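Local atomic coordinates of mRNA interferase toxin YafQ (Escherichia coli, PDB entry 4MMG), a protein that cleaves mRNA at lysine codons on the ribosome, inhibiting translation elongation as the toxin of a type II toxin-antitoxin system. Residues A[53-58]-A[62-67]. The protein carries 1 engineered substitution. Sequence-based numbering, arbitrary orientation.
Sequences HPLQGS and YRDAHV
His-53 and Asp-64 face each other as an antiparallel hydrogen-bonded pair: His-53 N donates a hydrogen bond to Asp-64 O at 3.1 Å, and Asp-64 N returns a bond of 2.8 Å to His-53 O, meeting that oxygen almost end-on. One step on, Pro-54 and Arg-63 form the non-hydrogen-bonded pair, with 4.2 Å between their CA atoms. Leu-55 N then bonds to Tyr-62 O over 2.9 Å. His-53 and Asp-64 project from the same face of the sheet. With CG held between the backbone N and the carbonyl carbon (chi1 68°), the His-53 imidazole lies alongside the carboxylate, their planes 24° apart, and Asp-64 CB makes a CH-pi contact with the ring, 4.0 Å from its centroid. The ring's ND1 bonds to Lys-51 O. Asp-64 CB also meets Leu-55 CD2 at 3.6 Å, and both side chains touch Phe-94 of helix 90-94. Arg-63 starts away from 53-58 but bends at chi3 (67°), so that the rim of one guanidinium face lies over the His-53 to Pro-54 peptide link; NH2 comes 3.7 Å from Pro-54 CD, while NE makes a salt bridge to Asp-52 OD2. This is the short beta hairpin at the sheet edge of a RelE-family toxin; a sulfate ion, probably from the crystallisation liquor, lies beside the His-53 side chain, and that of Asp-64 is about 6 Å from Gln-90's, engineered at the inferred proton-donor position.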
loop_
_atom_site.group_PDB
_atom_site.type_symbol
_atom_site.label_atom_id
_atom_site.label_comp_id
_atom_site.label_asym_id
_atom_site.label_seq_id
_atom_site.Cartn_x
_atom_site.Cartn_y
_atom_site.Cartn_z
ATOM N N HIS A 53 8.758 4.915 -1.460
ATOM C CA HIS A 53 10.135 4.511 -1.177
ATOM C C HIS A 53 10.215 3.111 -0.590
ATOM O O HIS A 53 9.241 2.619 -0.004
ATOM C CB HIS A 53 10.807 5.519 -0.230
ATOM C CG HIS A 53 10.244 5.529 1.154
ATOM N ND1 HIS A 53 9.219 6.367 1.534
ATOM C CD2 HIS A 53 10.578 4.818 2.256
ATOM C CE1 HIS A 53 8.943 6.168 2.813
ATOM N NE2 HIS A 53 9.750 5.229 3.272
ATOM N N PRO A 54 11.378 2.454 -0.741
ATOM C CA PRO A 54 11.550 1.117 -0.161
ATOM C C PRO A 54 11.698 1.172 1.356
ATOM O O PRO A 54 12.073 2.206 1.922
ATOM C CB PRO A 54 12.848 0.623 -0.808
ATOM C CG PRO A 54 13.605 1.869 -1.137
ATOM C CD PRO A 54 12.546 2.860 -1.544
ATOM N N LEU A 55 11.375 0.060 2.008
ATOM C CA LEU A 55 11.477 -0.054 3.454
ATOM C C LEU A 55 12.599 -1.009 3.861
ATOM O O LEU A 55 13.043 -1.855 3.069
ATOM C CB LEU A 55 10.157 -0.565 4.026
ATOM C CG LEU A 55 8.967 0.380 3.923
ATOM C CD1 LEU A 55 7.689 -0.334 4.306
ATOM C CD2 LEU A 55 9.188 1.572 4.839
ATOM N N GLN A 56 13.033 -0.880 5.111
ATOM C CA GLN A 56 14.054 -1.762 5.685
ATOM C C GLN A 56 13.569 -2.382 6.986
ATOM O O GLN A 56 12.388 -2.291 7.319
ATOM C CB GLN A 56 15.354 -0.989 5.916
ATOM C CG GLN A 56 16.027 -0.508 4.628
ATOM C CD GLN A 56 16.448 -1.650 3.713
ATOM O OE1 GLN A 56 16.627 -2.791 4.148
ATOM N NE2 GLN A 56 16.605 -1.344 2.430
ATOM N N GLY A 57 14.481 -3.006 7.730
ATOM C CA GLY A 57 14.104 -3.651 8.976
ATOM C C GLY A 57 13.117 -4.775 8.740
ATOM O O GLY A 57 13.255 -5.531 7.777
ATOM N N SER A 58 12.102 -4.870 9.598
ATOM C CA SER A 58 11.098 -5.921 9.486
ATOM C C SER A 58 10.329 -5.856 8.166
ATOM O O SER A 58 9.710 -6.840 7.761
ATOM C CB SER A 58 10.110 -5.852 10.652
ATOM O OG SER A 58 10.754 -6.019 11.909
ATOM N N TYR A 62 9.668 -4.650 1.030
ATOM C CA TYR A 62 8.409 -3.942 0.784
ATOM C C TYR A 62 8.651 -2.457 0.508
ATOM O O TYR A 62 9.781 -1.964 0.646
ATOM C CB TYR A 62 7.471 -4.097 1.987
ATOM C CG TYR A 62 6.952 -5.503 2.213
ATOM C CD1 TYR A 62 7.685 -6.429 2.939
ATOM C CD2 TYR A 62 5.721 -5.895 1.704
ATOM C CE1 TYR A 62 7.201 -7.710 3.159
ATOM C CE2 TYR A 62 5.229 -7.170 1.909
ATOM C CZ TYR A 62 5.976 -8.075 2.636
ATOM O OH TYR A 62 5.480 -9.345 2.847
ATOM N N ARG A 63 7.581 -1.755 0.132
ATOM C CA ARG A 63 7.617 -0.319 -0.145
ATOM C C ARG A 63 6.516 0.394 0.636
ATOM O O ARG A 63 5.557 -0.242 1.085
ATOM C CB ARG A 63 7.436 -0.035 -1.634
ATOM C CG ARG A 63 8.434 -0.750 -2.530
ATOM C CD ARG A 63 8.305 -0.318 -3.988
ATOM N NE ARG A 63 8.702 1.077 -4.189
ATOM C CZ ARG A 63 9.965 1.476 -4.315
ATOM N NH1 ARG A 63 10.952 0.587 -4.261
ATOM N NH2 ARG A 63 10.247 2.761 -4.486
ATOM N N ASP A 64 6.676 1.708 0.773
ATOM C CA ASP A 64 5.843 2.574 1.598
ATOM C C ASP A 64 5.382 3.731 0.718
ATOM O O ASP A 64 6.215 4.505 0.226
ATOM C CB ASP A 64 6.718 3.120 2.747
ATOM C CG ASP A 64 5.987 4.061 3.700
ATOM O OD1 ASP A 64 5.144 4.888 3.293
ATOM O OD2 ASP A 64 6.323 4.015 4.904
ATOM N N ALA A 65 4.071 3.851 0.500
ATOM C CA ALA A 65 3.516 5.045 -0.147
ATOM C C ALA A 65 2.554 5.738 0.808
ATOM O O ALA A 65 1.803 5.072 1.525
ATOM C CB ALA A 65 2.801 4.681 -1.443
ATOM N N HIS A 66 2.569 7.067 0.824
ATOM C CA HIS A 66 1.664 7.812 1.690
ATOM C C HIS A 66 0.382 8.161 0.951
ATOM O O HIS A 66 0.416 8.895 -0.043
ATOM C CB HIS A 66 2.326 9.103 2.181
ATOM C CG HIS A 66 3.178 8.934 3.400
ATOM N ND1 HIS A 66 4.399 8.290 3.378
ATOM C CD2 HIS A 66 2.996 9.350 4.677
ATOM C CE1 HIS A 66 4.931 8.321 4.587
ATOM N NE2 HIS A 66 4.098 8.951 5.395
ATOM N N VAL A 67 -0.744 7.619 1.410
ATOM C CA VAL A 67 -2.045 8.051 0.905
ATOM C C VAL A 67 -2.340 9.456 1.446
ATOM O O VAL A 67 -2.876 10.311 0.738
ATOM C CB VAL A 67 -3.159 7.056 1.312
ATOM C CG1 VAL A 67 -4.484 7.434 0.637
ATOM C CG2 VAL A 67 -2.752 5.629 0.965
#